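Long-range contact in prolyl-tRNA synthetase (Naegleria fowleri, PDB 6UYH), which probably joins proline to its cognate tRNA by way of a prolyl-adenylate intermediate, and binds halofuginone together with an ATP analogue: residues M435-A446 / E498-F509. Sequence-based numbering, arbitrary orientation.
Sequences MCLIPWHESKAA and EAHKKPNCWALF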
ATOM      1  N   MET A 435     -17.336  29.996  10.538  1.00 20.92           N
ATOM      2  CA  MET A 435     -17.058  30.243   9.137  1.00 22.69           C
ATOM      3  C   MET A 435     -18.045  31.283   8.630  1.00 20.92           C
ATOM      4  O   MET A 435     -19.175  31.372   9.115  1.00 28.13           O
ATOM      5  CB  MET A 435     -17.174  28.960   8.320  1.00 19.90           C
ATOM      6  CG  MET A 435     -16.285  27.856   8.838  1.00 21.27           C
ATOM      7  SD  MET A 435     -16.250  26.469   7.689  1.00 28.80           S
ATOM      8  CE  MET A 435     -17.766  25.634   8.135  1.00 23.68           C
ATOM      9  N   CYS A 436     -17.604  32.070   7.649  1.00 22.10           N
ATOM     10  CA  CYS A 436     -18.333  33.247   7.206  1.00 20.35           C
ATOM     11  C   CYS A 436     -18.599  33.171   5.710  1.00 20.68           C
ATOM     12  O   CYS A 436     -17.680  32.918   4.928  1.00 22.90           O
ATOM     13  CB  CYS A 436     -17.547  34.522   7.509  1.00 21.22           C
ATOM     14  SG  CYS A 436     -17.106  34.692   9.246  1.00 28.16           S
ATOM     15  N   LEU A 437     -19.846  33.430   5.322  1.00 23.27           N
ATOM     16  CA  LEU A 437     -20.205  33.576   3.920  1.00 20.07           C
ATOM     17  C   LEU A 437     -20.180  35.060   3.594  1.00 19.78           C
ATOM     18  O   LEU A 437     -20.909  35.845   4.216  1.00 20.44           O
ATOM     19  CB  LEU A 437     -21.586  32.987   3.629  1.00 23.12           C
ATOM     20  CG  LEU A 437     -21.745  31.485   3.426  1.00 33.71           C
ATOM     21  CD1 LEU A 437     -23.232  31.131   3.490  1.00 37.19           C
ATOM     22  CD2 LEU A 437     -21.138  31.048   2.099  1.00 21.79           C
ATOM     23  N   ILE A 438     -19.323  35.451   2.655  1.00 20.21           N
ATOM     24  CA  ILE A 438     -19.166  36.873   2.355  1.00 21.00           C
ATOM     25  C   ILE A 438     -19.513  37.139   0.894  1.00 19.45           C
ATOM     26  O   ILE A 438     -19.333  36.260   0.037  1.00 18.95           O
ATOM     27  CB  ILE A 438     -17.743  37.371   2.674  1.00 23.47           C
ATOM     28  CG1 ILE A 438     -16.704  36.725   1.751  1.00 19.27           C
ATOM     29  CG2 ILE A 438     -17.405  37.113   4.128  1.00 25.25           C
ATOM     30  CD1 ILE A 438     -15.369  37.461   1.740  1.00 20.81           C
ATOM     31  N   PRO A 439     -20.014  38.329   0.569  1.00 19.83           N
ATOM     32  CA  PRO A 439     -20.115  38.720  -0.840  1.00 20.56           C
ATOM     33  C   PRO A 439     -18.727  38.708  -1.451  1.00 19.29           C
ATOM     34  O   PRO A 439     -17.756  39.137  -0.826  1.00 22.88           O
ATOM     35  CB  PRO A 439     -20.697  40.141  -0.792  1.00 21.03           C
ATOM     36  CG  PRO A 439     -20.900  40.474   0.624  1.00 25.20           C
ATOM     37  CD  PRO A 439     -20.273  39.446   1.492  1.00 22.31           C
ATOM     38  N   TRP A 440     -18.626  38.196  -2.672  1.00 18.91           N
ATOM     39  CA  TRP A 440     -17.316  37.914  -3.233  1.00 18.64           C
ATOM     40  C   TRP A 440     -17.275  38.312  -4.698  1.00 18.62           C
ATOM     41  O   TRP A 440     -18.214  38.030  -5.441  1.00 18.83           O
ATOM     42  CB  TRP A 440     -16.994  36.424  -3.073  1.00 19.74           C
ATOM     43  CG  TRP A 440     -15.670  36.014  -3.620  1.00 20.28           C
ATOM     44  CD1 TRP A 440     -15.444  35.118  -4.620  1.00 20.81           C
ATOM     45  CD2 TRP A 440     -14.382  36.492  -3.210  1.00 19.93           C
ATOM     46  NE1 TRP A 440     -14.094  35.003  -4.855  1.00 20.49           N
ATOM     47  CE2 TRP A 440     -13.421  35.827  -3.998  1.00 19.82           C
ATOM     48  CE3 TRP A 440     -13.948  37.401  -2.245  1.00 22.69           C
ATOM     49  CZ2 TRP A 440     -12.049  36.057  -3.860  1.00 26.31           C
ATOM     50  CZ3 TRP A 440     -12.583  37.634  -2.114  1.00 23.86           C
ATOM     51  CH2 TRP A 440     -11.654  36.964  -2.913  1.00 24.79           C
ATOM     52  N   HIS A 441     -16.205  38.997  -5.097  1.00 18.76           N
ATOM     53  CA  HIS A 441     -15.818  39.091  -6.500  1.00 18.75           C
ATOM     54  C   HIS A 441     -14.376  38.629  -6.584  1.00 18.70           C
ATOM     55  O   HIS A 441     -13.511  39.174  -5.892  1.00 22.37           O
ATOM     56  CB  HIS A 441     -15.970  40.511  -7.055  1.00 19.16           C
ATOM     57  CG  HIS A 441     -15.766  40.589  -8.535  1.00 21.79           C
ATOM     58  ND1 HIS A 441     -16.736  41.057  -9.396  1.00 22.84           N
ATOM     59  CD2 HIS A 441     -14.710  40.241  -9.311  1.00 21.49           C
ATOM     60  CE1 HIS A 441     -16.284  41.000 -10.637  1.00 21.59           C
ATOM     61  NE2 HIS A 441     -15.059  40.504 -10.613  1.00 22.19           N
ATOM     62  N   GLU A 442     -14.119  37.634  -7.430  1.00 18.48           N
ATOM     63  CA  GLU A 442     -12.816  36.975  -7.453  1.00 22.78           C
ATOM     64  C   GLU A 442     -11.688  37.970  -7.692  1.00 21.63           C
ATOM     65  O   GLU A 442     -11.741  38.791  -8.617  1.00 24.46           O
ATOM     66  CB  GLU A 442     -12.797  35.894  -8.535  1.00 24.54           C
ATOM     67  CG  GLU A 442     -11.420  35.266  -8.750  1.00 26.14           C
ATOM     68  CD  GLU A 442     -10.876  34.586  -7.493  1.00 35.08           C
ATOM     69  OE1 GLU A 442     -11.638  33.850  -6.831  1.00 33.06           O
ATOM     70  OE2 GLU A 442      -9.689  34.800  -7.169  1.00 36.49           O
ATOM     71  N   SER A 443     -10.658  37.885  -6.847  1.00 21.93           N
ATOM     72  CA  SER A 443      -9.510  38.777  -6.892  1.00 27.51           C
ATOM     73  C   SER A 443      -8.445  38.298  -5.915  1.00 30.18           C
ATOM     74  O   SER A 443      -8.727  38.161  -4.721  1.00 25.78           O
ATOM     75  CB  SER A 443      -9.930  40.205  -6.549  1.00 35.82           C
ATOM     76  OG  SER A 443      -8.814  41.019  -6.251  1.00 32.69           O
ATOM     77  N   LYS A 444      -7.226  38.038  -6.400  1.00 30.98           N
ATOM     78  CA  LYS A 444      -6.137  37.704  -5.482  1.00 30.42           C
ATOM     79  C   LYS A 444      -5.884  38.837  -4.494  1.00 27.37           C
ATOM     80  O   LYS A 444      -5.633  38.596  -3.305  1.00 29.90           O
ATOM     81  CB  LYS A 444      -4.860  37.388  -6.266  1.00 30.63           C
ATOM     82  CG  LYS A 444      -4.906  36.089  -7.051  1.00 35.52           C
ATOM     83  CD  LYS A 444      -3.623  35.885  -7.850  1.00 44.42           C
ATOM     84  CE  LYS A 444      -3.591  34.516  -8.513  1.00 52.64           C
ATOM     85  NZ  LYS A 444      -2.382  34.330  -9.367  1.00 59.40           N
ATOM     86  N   ALA A 445      -5.946  40.081  -4.970  1.00 30.06           N
ATOM     87  CA  ALA A 445      -5.676  41.225  -4.104  1.00 34.08           C
ATOM     88  C   ALA A 445      -6.738  41.374  -3.022  1.00 34.34           C
ATOM     89  O   ALA A 445      -6.420  41.722  -1.878  1.00 30.47           O
ATOM     90  CB  ALA A 445      -5.576  42.501  -4.938  1.00 37.79           C
ATOM     91  N   ALA A 446      -8.011  41.136  -3.363  1.00 29.64           N
ATOM     92  CA  ALA A 446      -9.054  41.195  -2.345  1.00 23.56           C
ATOM     93  C   ALA A 446      -8.828  40.127  -1.287  1.00 23.84           C
ATOM     94  O   ALA A 446      -8.953  40.389  -0.087  1.00 26.60           O
ATOM     95  CB  ALA A 446     -10.436  41.031  -2.978  1.00 21.52           C
ATOM     96  N   GLU A 498     -11.307  47.745  -4.593  1.00 26.88           N
ATOM     97  CA  GLU A 498     -12.045  47.109  -5.675  1.00 27.91           C
ATOM     98  C   GLU A 498     -13.554  47.240  -5.494  1.00 25.09           C
ATOM     99  O   GLU A 498     -14.314  46.350  -5.882  1.00 25.67           O
ATOM    100  CB  GLU A 498     -11.624  45.649  -5.816  1.00 25.18           C
ATOM    101  CG  GLU A 498     -10.213  45.538  -6.389  1.00 32.06           C
ATOM    102  CD  GLU A 498      -9.696  44.118  -6.511  1.00 35.95           C
ATOM    103  OE1 GLU A 498     -10.356  43.170  -6.034  1.00 32.44           O
ATOM    104  OE2 GLU A 498      -8.603  43.955  -7.090  1.00 38.18           O
ATOM    105  N   ALA A 499     -14.003  48.363  -4.932  1.00 24.78           N
ATOM    106  CA  ALA A 499     -15.438  48.609  -4.845  1.00 24.43           C
ATOM    107  C   ALA A 499     -16.098  48.549  -6.221  1.00 31.57           C
ATOM    108  O   ALA A 499     -17.287  48.227  -6.324  1.00 33.49           O
ATOM    109  CB  ALA A 499     -15.693  49.955  -4.168  1.00 29.14           C
ATOM    110  N   HIS A 500     -15.339  48.838  -7.288  1.00 32.86           N
ATOM    111  CA  HIS A 500     -15.856  48.800  -8.654  1.00 29.44           C
ATOM    112  C   HIS A 500     -16.007  47.387  -9.199  1.00 26.50           C
ATOM    113  O   HIS A 500     -16.510  47.229 -10.317  1.00 25.44           O
ATOM    114  CB  HIS A 500     -14.946  49.604  -9.596  1.00 29.97           C
ATOM    115  CG  HIS A 500     -13.527  49.117  -9.629  1.00 34.88           C
ATOM    116  ND1 HIS A 500     -12.613  49.421  -8.640  1.00 36.98           N
ATOM    117  CD2 HIS A 500     -12.868  48.346 -10.526  1.00 34.97           C
ATOM    118  CE1 HIS A 500     -11.454  48.852  -8.925  1.00 36.57           C
ATOM    119  NE2 HIS A 500     -11.580  48.199 -10.066  1.00 36.80           N
ATOM    120  N   LYS A 501     -15.577  46.359  -8.460  1.00 21.38           N
ATOM    121  CA  LYS A 501     -15.771  44.970  -8.875  1.00 22.23           C
ATOM    122  C   LYS A 501     -16.926  44.421  -8.045  1.00 24.46           C
ATOM    123  O   LYS A 501     -16.755  44.072  -6.874  1.00 23.13           O
ATOM    124  CB  LYS A 501     -14.489  44.159  -8.704  1.00 27.49           C
ATOM    125  CG  LYS A 501     -13.355  44.675  -9.568  1.00 33.98           C
ATOM    126  CD  LYS A 501     -12.182  43.715  -9.571  1.00 44.54           C
ATOM    127  CE  LYS A 501     -11.144  44.132 -10.600  1.00 55.67           C
ATOM    128  NZ  LYS A 501      -9.959  43.236 -10.561  1.00 57.38           N
ATOM    129  N   LYS A 502     -18.101  44.358  -8.658  1.00 21.52           N
ATOM    130  CA  LYS A 502     -19.333  44.101  -7.922  1.00 20.48           C
ATOM    131  C   LYS A 502     -19.371  42.648  -7.473  1.00 19.98           C
ATOM    132  O   LYS A 502     -19.070  41.751  -8.272  1.00 19.66           O
ATOM    133  CB  LYS A 502     -20.529  44.416  -8.816  1.00 20.72           C
ATOM    134  CG  LYS A 502     -21.898  44.251  -8.179  1.00 22.50           C
ATOM    135  CD  LYS A 502     -22.984  44.621  -9.225  1.00 23.46           C
ATOM    136  CE  LYS A 502     -24.346  44.843  -8.591  1.00 33.68           C
ATOM    137  NZ  LYS A 502     -24.850  43.613  -7.912  1.00 37.66           N
ATOM    138  N   PRO A 503     -19.725  42.368  -6.222  1.00 19.99           N
ATOM    139  CA  PRO A 503     -19.856  40.963  -5.804  1.00 19.57           C
ATOM    140  C   PRO A 503     -20.867  40.222  -6.677  1.00 19.49           C
ATOM    141  O   PRO A 503     -21.940  40.745  -6.993  1.00 19.86           O
ATOM    142  CB  PRO A 503     -20.327  41.074  -4.348  1.00 19.82           C
ATOM    143  CG  PRO A 503     -19.765  42.402  -3.880  1.00 23.14           C
ATOM    144  CD  PRO A 503     -19.892  43.309  -5.097  1.00 20.46           C
ATOM    145  N   ASN A 504     -20.503  38.999  -7.100  1.00 19.11           N
ATOM    146  CA  ASN A 504     -21.392  38.207  -7.944  1.00 20.49           C
ATOM    147  C   ASN A 504     -21.525  36.762  -7.486  1.00 19.12           C
ATOM    148  O   ASN A 504     -22.071  35.937  -8.228  1.00 19.97           O
ATOM    149  CB  ASN A 504     -20.965  38.258  -9.427  1.00 19.20           C
ATOM    150  CG  ASN A 504     -19.543  37.778  -9.675  1.00 21.05           C
ATOM    151  OD1 ASN A 504     -18.871  37.238  -8.791  1.00 19.92           O
ATOM    152  ND2 ASN A 504     -19.081  37.974 -10.915  1.00 19.66           N
ATOM    153  N   CYS A 505     -21.061  36.438  -6.287  1.00 19.09           N
ATOM    154  CA  CYS A 505     -21.308  35.139  -5.667  1.00 18.54           C
ATOM    155  C   CYS A 505     -20.984  35.275  -4.189  1.00 19.50           C
ATOM    156  O   CYS A 505     -20.573  36.344  -3.720  1.00 19.80           O
ATOM    157  CB  CYS A 505     -20.470  34.030  -6.322  1.00 18.22           C
ATOM    158  SG  CYS A 505     -18.703  34.265  -6.114  1.00 21.65           S
ATOM    159  N   TRP A 506     -21.177  34.180  -3.452  1.00 18.41           N
ATOM    160  CA  TRP A 506     -20.815  34.101  -2.048  1.00 18.42           C
ATOM    161  C   TRP A 506     -19.617  33.186  -1.887  1.00 18.02           C
ATOM    162  O   TRP A 506     -19.566  32.116  -2.501  1.00 19.49           O
ATOM    163  CB  TRP A 506     -21.976  33.556  -1.210  1.00 18.75           C
ATOM    164  CG  TRP A 506     -23.158  34.474  -1.130  1.00 19.30           C
ATOM    165  CD1 TRP A 506     -24.239  34.485  -1.960  1.00 19.99           C
ATOM    166  CD2 TRP A 506     -23.395  35.485  -0.140  1.00 19.76           C
ATOM    167  NE1 TRP A 506     -25.137  35.450  -1.553  1.00 23.93           N
ATOM    168  CE2 TRP A 506     -24.640  36.078  -0.439  1.00 20.52           C
ATOM    169  CE3 TRP A 506     -22.672  35.951   0.968  1.00 21.51           C
ATOM    170  CZ2 TRP A 506     -25.181  37.118   0.327  1.00 21.69           C
ATOM    171  CZ3 TRP A 506     -23.209  36.983   1.732  1.00 24.15           C
ATOM    172  CH2 TRP A 506     -24.453  37.555   1.402  1.00 27.11           C
ATOM    173  N   ALA A 507     -18.652  33.615  -1.082  1.00 19.19           N
ATOM    174  CA  ALA A 507     -17.489  32.800  -0.758  1.00 17.77           C
ATOM    175  C   ALA A 507     -17.453  32.471   0.729  1.00 19.18           C
ATOM    176  O   ALA A 507     -17.820  33.290   1.581  1.00 21.94           O
ATOM    177  CB  ALA A 507     -16.187  33.507  -1.165  1.00 19.63           C
ATOM    178  N   LEU A 508     -16.975  31.265   1.037  1.00 19.01           N
ATOM    179  CA  LEU A 508     -16.792  30.830   2.415  1.00 20.31           C
ATOM    180  C   LEU A 508     -15.358  31.139   2.841  1.00 18.00           C
ATOM    181  O   LEU A 508     -14.399  30.698   2.193  1.00 19.83           O
ATOM    182  CB  LEU A 508     -17.102  29.336   2.537  1.00 19.81           C
ATOM    183  CG  LEU A 508     -17.319  28.767   3.938  1.00 27.05           C
ATOM    184  CD1 LEU A 508     -18.601  29.293   4.547  1.00 27.70           C
ATOM    185  CD2 LEU A 508     -17.304  27.215   3.887  1.00 27.65           C
ATOM    186  N   PHE A 509     -15.223  31.942   3.897  1.00 18.48           N
ATOM    187  CA  PHE A 509     -13.951  32.332   4.476  1.00 22.87           C
ATOM    188  C   PHE A 509     -13.923  31.897   5.932  1.00 20.96           C
ATOM    189  O   PHE A 509     -14.963  31.852   6.599  1.00 22.90           O
ATOM    190  CB  PHE A 509     -13.741  33.863   4.411  1.00 20.45           C
ATOM    191  CG  PHE A 509     -13.131  34.344   3.125  1.00 23.88           C
ATOM    192  CD1 PHE A 509     -13.840  34.262   1.934  1.00 20.95           C
ATOM    193  CD2 PHE A 509     -11.849  34.883   3.110  1.00 21.76           C
ATOM    194  CE1 PHE A 509     -13.284  34.710   0.750  1.00 25.02           C
ATOM    195  CE2 PHE A 509     -11.280  35.331   1.917  1.00 25.29           C
ATOM    196  CZ  PHE A 509     -12.002  35.245   0.738  1.00 26.74           C
TER
HETATM  197  O   HOH W   1     -12.682  41.885  -6.002  1.00 27.21           O
HETATM  198  O   HOH W   2     -16.252  36.447  -9.054  1.00 20.76           O
HETATM  199  O   HOH W   3     -11.040  40.313 -10.621  1.00 42.79           O
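Trp440 and His441 both set CG anti to the backbone N (chi1 180° and -172°), which lays one indole face against the methyl of Ala507 and turns the imidazole to the backbone of Lys502. Trp440 ends strand 435-440, which pairs antiparallel with strand 505-512 within the C-terminal prolyl-tRNA synthetase domain, and His441 follows in the loop; strand 417-419 runs parallel on the other side of 435-440. Five consecutive bridges, Cys436-Phe509 to Trp440-Cys505, establish the register. It ends in a classic beta bulge: Asn504 and Cys505 both face Trp440, whose O takes a 3.0 Å bond from Asn504 N and a weak one from Cys505 N. On the indole's face, Ala507 CB lies 3.5 Å from Trp440 CG, while Cys505 SG meets the edge. Phe509 meets the six-membered ring obliquely, planes at 55°, and receives Ile438 CD1 over its own face, 3.6 Å from Phe509 CD1. Beyond the strands, Lys501 CB sits over the centre of the His441 ring. His441 ND1 donates to Lys502 O at 2.7 Å; the acceptor lies in the imidazole plane, whereas ND1 stands above the carbonyl plane. Ser443 is the N-cap of helix 444-457: its OG accepts from Ala446 N and donates to the syn lone pair of Glu498 OE1 at 2.7 Å.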